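Local atomic coordinates of DegV family protein (Eubacterium eligens, PDB entry 3FDJ), a protein that is of unknown function but, as a member of the DegV family, probably binds a fatty acid or similar lipid. Residues A[203-215]-A[236-248]. Numbering follows the deposited sequence.
Sequences RGDKKLLVKLQAL and LADKIADMIKQAY. With ACY (acetic acid), chain F.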
ATOM      1  N   ARG A 203      18.292  13.316  -7.197  1.00 16.12           N
ATOM      2  CA  ARG A 203      19.393  12.577  -7.819  1.00 16.31           C
ATOM      3  C   ARG A 203      20.236  11.792  -6.798  1.00 16.14           C
ATOM      4  O   ARG A 203      21.167  12.342  -6.166  1.00 16.59           O
ATOM      5  CB  ARG A 203      20.319  13.499  -8.624  1.00 17.00           C
ATOM      6  CG  ARG A 203      21.443  12.705  -9.319  1.00 19.87           C
ATOM      7  CD  ARG A 203      22.243  13.491 -10.377  1.00 24.33           C
ATOM      8  NE  ARG A 203      21.579  13.450 -11.678  1.00 28.04           N
ATOM      9  CZ  ARG A 203      21.573  12.404 -12.509  1.00 30.23           C
ATOM     10  NH1 ARG A 203      20.902  12.485 -13.651  1.00 29.91           N
ATOM     11  NH2 ARG A 203      22.221  11.280 -12.210  1.00 31.13           N
ATOM     12  N   GLY A 204      19.914  10.517  -6.661  1.00 14.79           N
ATOM     13  CA  GLY A 204      20.724   9.573  -5.914  1.00 14.72           C
ATOM     14  C   GLY A 204      20.238   9.300  -4.511  1.00 13.73           C
ATOM     15  O   GLY A 204      19.485  10.088  -3.928  1.00 14.26           O
ATOM     16  N   ASP A 205      20.714   8.187  -3.968  1.00 13.16           N
ATOM     17  CA  ASP A 205      20.311   7.716  -2.652  1.00 12.53           C
ATOM     18  C   ASP A 205      20.606   8.694  -1.514  1.00 11.72           C
ATOM     19  O   ASP A 205      19.748   8.911  -0.646  1.00 10.84           O
ATOM     20  CB  ASP A 205      20.993   6.397  -2.328  1.00 13.59           C
ATOM     21  CG  ASP A 205      20.624   5.269  -3.298  1.00 16.40           C
ATOM     22  OD1 ASP A 205      19.631   5.398  -4.055  1.00 18.92           O
ATOM     23  OD2 ASP A 205      21.343   4.237  -3.266  1.00 20.91           O
ATOM     24  N   LYS A 206      21.807   9.260  -1.482  1.00 10.26           N
ATOM     25  CA  LYS A 206      22.151  10.115  -0.352  1.00 10.43           C
ATOM     26  C   LYS A 206      21.254  11.353  -0.294  1.00  9.57           C
ATOM     27  O   LYS A 206      20.796  11.749   0.782  1.00  9.96           O
ATOM     28  CB  LYS A 206      23.619  10.514  -0.380  1.00 10.27           C
ATOM     29  CG  LYS A 206      24.539   9.368   0.049  1.00 13.45           C
ATOM     30  CD  LYS A 206      25.965   9.862   0.142  1.00 17.45           C
ATOM     31  CE  LYS A 206      26.623   9.830  -1.206  1.00 21.41           C
ATOM     32  NZ  LYS A 206      27.210   8.481  -1.439  1.00 26.00           N
ATOM     33  N   LYS A 207      20.966  11.930  -1.454  1.00  9.01           N
ATOM     34  CA  LYS A 207      20.088  13.096  -1.509  1.00  9.01           C
ATOM     35  C   LYS A 207      18.660  12.756  -1.080  1.00  8.12           C
ATOM     36  O   LYS A 207      18.009  13.530  -0.369  1.00  8.21           O
ATOM     37  CB  LYS A 207      20.107  13.702  -2.907  1.00  9.54           C
ATOM     38  CG  LYS A 207      21.344  14.528  -3.194  1.00 12.42           C
ATOM     39  CD  LYS A 207      21.180  15.368  -4.476  1.00 16.84           C
ATOM     40  CE  LYS A 207      22.505  15.904  -4.979  1.00 20.15           C
ATOM     41  NZ  LYS A 207      23.330  14.800  -5.614  1.00 23.79           N
ATOM     42  N   LEU A 208      18.194  11.578  -1.470  1.00  7.81           N
ATOM     43  CA  LEU A 208      16.900  11.072  -0.993  1.00  8.13           C
ATOM     44  C   LEU A 208      16.864  10.960   0.537  1.00  8.25           C
ATOM     45  O   LEU A 208      15.889  11.394   1.175  1.00  8.23           O
ATOM     46  CB  LEU A 208      16.549   9.733  -1.663  1.00  8.48           C
ATOM     47  CG  LEU A 208      15.297   9.031  -1.115  1.00  9.50           C
ATOM     48  CD1 LEU A 208      14.059   9.891  -1.399  1.00 10.02           C
ATOM     49  CD2 LEU A 208      15.192   7.637  -1.712  1.00  9.79           C
ATOM     50  N   LEU A 209      17.915  10.403   1.143  1.00  8.98           N
ATOM     51  CA  LEU A 209      17.920  10.252   2.600  1.00  9.45           C
ATOM     52  C   LEU A 209      17.752  11.605   3.298  1.00  9.45           C
ATOM     53  O   LEU A 209      17.007  11.725   4.276  1.00  9.01           O
ATOM     54  CB  LEU A 209      19.190   9.557   3.108  1.00 10.42           C
ATOM     55  CG  LEU A 209      19.453   8.114   2.662  1.00 13.83           C
ATOM     56  CD1 LEU A 209      20.586   7.477   3.483  1.00 15.66           C
ATOM     57  CD2 LEU A 209      18.217   7.303   2.763  1.00 14.62           C
ATOM     58  N   VAL A 210      18.427  12.627   2.786  1.00  8.66           N
ATOM     59  CA  VAL A 210      18.352  13.964   3.379  1.00  8.50           C
ATOM     60  C   VAL A 210      16.957  14.582   3.199  1.00  9.37           C
ATOM     61  O   VAL A 210      16.384  15.195   4.127  1.00  9.84           O
ATOM     62  CB  VAL A 210      19.439  14.883   2.776  1.00  8.67           C
ATOM     63  CG1 VAL A 210      19.243  16.309   3.225  1.00  8.39           C
ATOM     64  CG2 VAL A 210      20.853  14.365   3.160  1.00  7.47           C
ATOM     65  N   LYS A 211      16.408  14.439   2.010  1.00  9.47           N
ATOM     66  CA  LYS A 211      15.052  14.942   1.763  1.00 10.93           C
ATOM     67  C   LYS A 211      14.006  14.239   2.635  1.00 10.63           C
ATOM     68  O   LYS A 211      13.113  14.879   3.155  1.00 10.58           O
ATOM     69  CB  LYS A 211      14.686  14.831   0.290  1.00 11.70           C
ATOM     70  CG  LYS A 211      15.383  15.839  -0.578  1.00 15.86           C
ATOM     71  CD  LYS A 211      14.884  15.732  -2.018  1.00 20.92           C
ATOM     72  CE  LYS A 211      15.613  16.676  -2.987  1.00 23.13           C
ATOM     73  NZ  LYS A 211      15.724  18.087  -2.523  1.00 26.25           N
ATOM     74  N   LEU A 212      14.122  12.928   2.784  1.00 10.43           N
ATOM     75  CA  LEU A 212      13.194  12.168   3.599  1.00 10.97           C
ATOM     76  C   LEU A 212      13.274  12.577   5.057  1.00 10.94           C
ATOM     77  O   LEU A 212      12.242  12.685   5.733  1.00 10.01           O
ATOM     78  CB  LEU A 212      13.445  10.652   3.470  1.00 10.67           C
ATOM     79  CG  LEU A 212      13.000   9.976   2.174  1.00 12.63           C
ATOM     80  CD1 LEU A 212      13.426   8.497   2.156  1.00 13.78           C
ATOM     81  CD2 LEU A 212      11.474  10.092   1.983  1.00 12.17           C
ATOM     82  N   GLN A 213      14.491  12.829   5.547  1.00 11.13           N
ATOM     83  CA  GLN A 213      14.639  13.266   6.928  1.00 11.54           C
ATOM     84  C   GLN A 213      13.931  14.596   7.140  1.00 11.70           C
ATOM     85  O   GLN A 213      13.250  14.779   8.149  1.00 11.26           O
ATOM     86  CB  GLN A 213      16.118  13.344   7.358  1.00 11.58           C
ATOM     87  CG  GLN A 213      16.275  13.728   8.800  1.00 12.34           C
ATOM     88  CD  GLN A 213      17.699  13.584   9.311  1.00 15.41           C
ATOM     89  OE1 GLN A 213      18.549  12.957   8.671  1.00 14.44           O
ATOM     90  NE2 GLN A 213      17.945  14.120  10.504  1.00 16.28           N
ATOM     91  N   ALA A 214      14.065  15.519   6.183  1.00 11.98           N
ATOM     92  CA  ALA A 214      13.388  16.812   6.283  1.00 11.53           C
ATOM     93  C   ALA A 214      11.844  16.642   6.237  1.00 11.25           C
ATOM     94  O   ALA A 214      11.111  17.268   7.014  1.00 11.51           O
ATOM     95  CB  ALA A 214      13.874  17.776   5.185  1.00 11.35           C
ATOM     96  N   LEU A 215      11.368  15.772   5.355  1.00 10.67           N
ATOM     97  CA  LEU A 215       9.926  15.498   5.222  1.00 11.58           C
ATOM     98  C   LEU A 215       9.350  14.856   6.494  1.00 11.83           C
ATOM     99  O   LEU A 215       8.270  15.260   6.979  1.00 10.89           O
ATOM    100  CB  LEU A 215       9.653  14.612   4.014  1.00 11.07           C
ATOM    101  CG  LEU A 215       9.877  15.252   2.646  1.00 13.04           C
ATOM    102  CD1 LEU A 215       9.909  14.200   1.544  1.00 11.97           C
ATOM    103  CD2 LEU A 215       8.825  16.323   2.357  1.00 13.42           C
ATOM    104  N   LEU A 236      18.456   0.185  -0.882  1.00  9.31           N
ATOM    105  CA  LEU A 236      17.969   1.531  -0.561  1.00  9.51           C
ATOM    106  C   LEU A 236      17.043   1.482   0.656  1.00  9.22           C
ATOM    107  O   LEU A 236      17.139   2.329   1.551  1.00  8.45           O
ATOM    108  CB  LEU A 236      17.274   2.196  -1.760  1.00  8.96           C
ATOM    109  CG  LEU A 236      16.811   3.653  -1.510  1.00 10.25           C
ATOM    110  CD1 LEU A 236      17.943   4.531  -0.947  1.00  8.84           C
ATOM    111  CD2 LEU A 236      16.220   4.225  -2.806  1.00  9.47           C
ATOM    112  N   ALA A 237      16.164   0.477   0.715  1.00  9.18           N
ATOM    113  CA  ALA A 237      15.243   0.370   1.833  1.00  9.24           C
ATOM    114  C   ALA A 237      16.029   0.232   3.152  1.00  9.65           C
ATOM    115  O   ALA A 237      15.668   0.844   4.158  1.00 10.05           O
ATOM    116  CB  ALA A 237      14.265  -0.797   1.632  1.00  9.11           C
ATOM    117  N   ASP A 238      17.092  -0.575   3.138  1.00 10.82           N
ATOM    118  CA  ASP A 238      17.943  -0.752   4.311  1.00 11.33           C
ATOM    119  C   ASP A 238      18.671   0.541   4.684  1.00 10.57           C
ATOM    120  O   ASP A 238      18.780   0.861   5.859  1.00  9.71           O
ATOM    121  CB  ASP A 238      18.960  -1.890   4.096  1.00 12.33           C
ATOM    122  CG  ASP A 238      18.339  -3.282   4.171  1.00 16.00           C
ATOM    123  OD1 ASP A 238      17.129  -3.416   4.523  1.00 18.27           O
ATOM    124  OD2 ASP A 238      19.080  -4.261   3.878  1.00 20.93           O
ATOM    125  N   LYS A 239      19.135   1.306   3.696  1.00 10.38           N
ATOM    126  CA  LYS A 239      19.768   2.615   3.991  1.00 11.07           C
ATOM    127  C   LYS A 239      18.805   3.585   4.674  1.00 10.17           C
ATOM    128  O   LYS A 239      19.185   4.291   5.601  1.00  9.32           O
ATOM    129  CB  LYS A 239      20.262   3.310   2.723  1.00 12.11           C
ATOM    130  CG  LYS A 239      21.458   2.729   2.072  1.00 15.00           C
ATOM    131  CD  LYS A 239      21.838   3.591   0.844  1.00 16.83           C
ATOM    132  CE  LYS A 239      22.896   2.924   0.038  1.00 19.48           C
ATOM    133  NZ  LYS A 239      23.249   3.727  -1.157  1.00 22.24           N
ATOM    134  N   ILE A 240      17.577   3.621   4.184  1.00  9.38           N
ATOM    135  CA  ILE A 240      16.528   4.469   4.756  1.00  9.52           C
ATOM    136  C   ILE A 240      16.259   4.032   6.198  1.00  9.74           C
ATOM    137  O   ILE A 240      16.214   4.858   7.114  1.00  9.34           O
ATOM    138  CB  ILE A 240      15.251   4.419   3.918  1.00  9.49           C
ATOM    139  CG1 ILE A 240      15.478   5.077   2.544  1.00  9.83           C
ATOM    140  CG2 ILE A 240      14.090   5.136   4.671  1.00  9.13           C
ATOM    141  CD1 ILE A 240      14.372   4.781   1.488  1.00 11.10           C
ATOM    142  N   ALA A 241      16.091   2.728   6.404  1.00  9.94           N
ATOM    143  CA  ALA A 241      15.822   2.212   7.734  1.00 11.22           C
ATOM    144  C   ALA A 241      16.957   2.593   8.694  1.00 11.48           C
ATOM    145  O   ALA A 241      16.702   3.012   9.827  1.00 11.46           O
ATOM    146  CB  ALA A 241      15.634   0.672   7.697  1.00 11.35           C
ATOM    147  N   ASP A 242      18.200   2.463   8.247  1.00 11.66           N
ATOM    148  CA  ASP A 242      19.357   2.826   9.088  1.00 12.64           C
ATOM    149  C   ASP A 242      19.355   4.319   9.447  1.00 11.66           C
ATOM    150  O   ASP A 242      19.645   4.696  10.591  1.00 10.55           O
ATOM    151  CB  ASP A 242      20.679   2.504   8.370  1.00 13.18           C
ATOM    152  CG  ASP A 242      21.055   1.024   8.449  1.00 18.85           C
ATOM    153  OD1 ASP A 242      20.482   0.275   9.278  1.00 23.25           O
ATOM    154  OD2 ASP A 242      21.932   0.598   7.663  1.00 24.73           O
HETATM  155  N   MSE A 243      19.061   5.157   8.447  1.00 10.69           N
HETATM  156  CA  MSE A 243      19.008   6.588   8.651  1.00 10.73           C
HETATM  157  C   MSE A 243      17.966   6.939   9.716  1.00 10.73           C
HETATM  158  O   MSE A 243      18.234   7.753  10.612  1.00 10.20           O
HETATM  159  CB  MSE A 243      18.675   7.300   7.338  1.00 11.14           C
HETATM  160  CG  MSE A 243      18.551   8.800   7.453  1.00 12.13           C
HETATM  161 SE   MSE A 243      16.781   9.472   7.981  0.80 13.60          SE
HETATM  162  CE  MSE A 243      15.743   9.232   6.341  1.00 10.48           C
ATOM    163  N   ILE A 244      16.782   6.339   9.609  1.00 10.77           N
ATOM    164  CA  ILE A 244      15.686   6.660  10.503  1.00 11.00           C
ATOM    165  C   ILE A 244      15.966   6.175  11.932  1.00 11.70           C
ATOM    166  O   ILE A 244      15.719   6.897  12.889  1.00 12.08           O
ATOM    167  CB  ILE A 244      14.358   6.129   9.952  1.00 11.67           C
ATOM    168  CG1 ILE A 244      13.977   6.952   8.703  1.00 12.44           C
ATOM    169  CG2 ILE A 244      13.263   6.231  10.990  1.00 13.40           C
ATOM    170  CD1 ILE A 244      12.850   6.368   7.886  1.00 14.18           C
ATOM    171  N   LYS A 245      16.552   4.994  12.069  1.00 12.13           N
ATOM    172  CA  LYS A 245      16.948   4.489  13.387  1.00 13.72           C
ATOM    173  C   LYS A 245      17.918   5.426  14.063  1.00 13.89           C
ATOM    174  O   LYS A 245      17.771   5.727  15.247  1.00 13.52           O
ATOM    175  CB  LYS A 245      17.581   3.098  13.290  1.00 13.77           C
ATOM    176  CG  LYS A 245      16.574   2.017  13.012  1.00 16.09           C
ATOM    177  CD  LYS A 245      17.178   0.634  13.155  1.00 21.61           C
ATOM    178  CE  LYS A 245      17.441  -0.007  11.821  1.00 25.12           C
ATOM    179  NZ  LYS A 245      17.861  -1.439  12.023  1.00 26.93           N
ATOM    180  N   GLN A 246      18.896   5.893  13.302  1.00 14.45           N
ATOM    181  CA  GLN A 246      19.921   6.772  13.834  1.00 15.44           C
ATOM    182  C   GLN A 246      19.377   8.144  14.220  1.00 14.65           C
ATOM    183  O   GLN A 246      19.739   8.674  15.265  1.00 14.65           O
ATOM    184  CB  GLN A 246      21.080   6.911  12.828  1.00 15.85           C
ATOM    185  CG  GLN A 246      22.215   7.841  13.254  1.00 20.12           C
ATOM    186  CD  GLN A 246      23.086   7.290  14.400  1.00 24.23           C
ATOM    187  OE1 GLN A 246      22.872   6.179  14.904  1.00 29.10           O
ATOM    188  NE2 GLN A 246      24.061   8.090  14.826  1.00 27.21           N
ATOM    189  N   ALA A 247      18.532   8.717  13.370  1.00 13.65           N
ATOM    190  CA  ALA A 247      18.045  10.093  13.550  1.00 13.41           C
ATOM    191  C   ALA A 247      16.922  10.186  14.571  1.00 13.28           C
ATOM    192  O   ALA A 247      16.809  11.179  15.288  1.00 13.39           O
ATOM    193  CB  ALA A 247      17.590  10.668  12.210  1.00 13.08           C
ATOM    194  N   TYR A 248      16.082   9.158  14.650  1.00 12.29           N
ATOM    195  CA  TYR A 248      14.885   9.224  15.499  1.00 12.54           C
ATOM    196  C   TYR A 248      14.816   8.186  16.618  1.00 12.65           C
ATOM    197  O   TYR A 248      13.926   8.257  17.450  1.00 13.90           O
ATOM    198  CB  TYR A 248      13.639   9.103  14.632  1.00 12.10           C
ATOM    199  CG  TYR A 248      13.537  10.149  13.541  1.00 11.45           C
ATOM    200  CD1 TYR A 248      13.022  11.415  13.804  1.00 13.47           C
ATOM    201  CD2 TYR A 248      13.950   9.876  12.256  1.00 10.78           C
ATOM    202  CE1 TYR A 248      12.943  12.383  12.799  1.00 12.89           C
ATOM    203  CE2 TYR A 248      13.862  10.828  11.246  1.00 11.23           C
ATOM    204  CZ  TYR A 248      13.359  12.072  11.523  1.00 12.66           C
ATOM    205  OH  TYR A 248      13.272  13.005  10.513  1.00 15.73           O
TER
HETATM  206  C   ACY F 280      20.080  16.148 -12.850  1.00 41.58           C
HETATM  207  O   ACY F 280      19.770  15.292 -13.712  1.00 41.72           O
HETATM  208  OXT ACY F 280      20.567  15.847 -11.728  1.00 41.01           O
HETATM  209  CH3 ACY F 280      19.855  17.598 -13.188  1.00 41.30           C
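Lys239 NZ donates to Asp205 OD2 at 2.9 Å, a salt bridge between two helices that lie side by side on one face of the six-stranded mixed sheet containing strands 184-190 and 226-230 in this DegV-family α/β fold. The pair exemplifies a helix-helix seam that is apolar near the strands and polar at its outer edge. The carboxylate oxygen uses its anti lone pair, and the lysine, fully extended beyond CG, crosses the aspartate at roughly a right angle. Leu236 CD1 packs against Asp205 CG. The segment axes, inclined at 42°, come within 10.4 Å, close enough for apolar side chains to meet. Leu209 CD2 reaches Ile240 CG1 at 3.5 Å, while Leu212 CD1 meets Ile240 CD1 at 3.9 Å; Leu208 touches Leu236 through their CD2 methyls. Ile240 also rests on Ile228, Ile271 and Leu273, and Leu208 on Ile187, which seats helix 234-248 on strands 226-230 and 271-276 and helix 205-219 on strand 184-190. Farther along, selenomethionine Met243 leaves its backbone with CG anti to N (chi1 178°), then bends at chi2 and chi3, bringing CE 3.5 Å from Leu209 O. Tyr248 OH, hydrogen-bonded to Asp217 OD1, lies 3.5 Å from Gln213 CG.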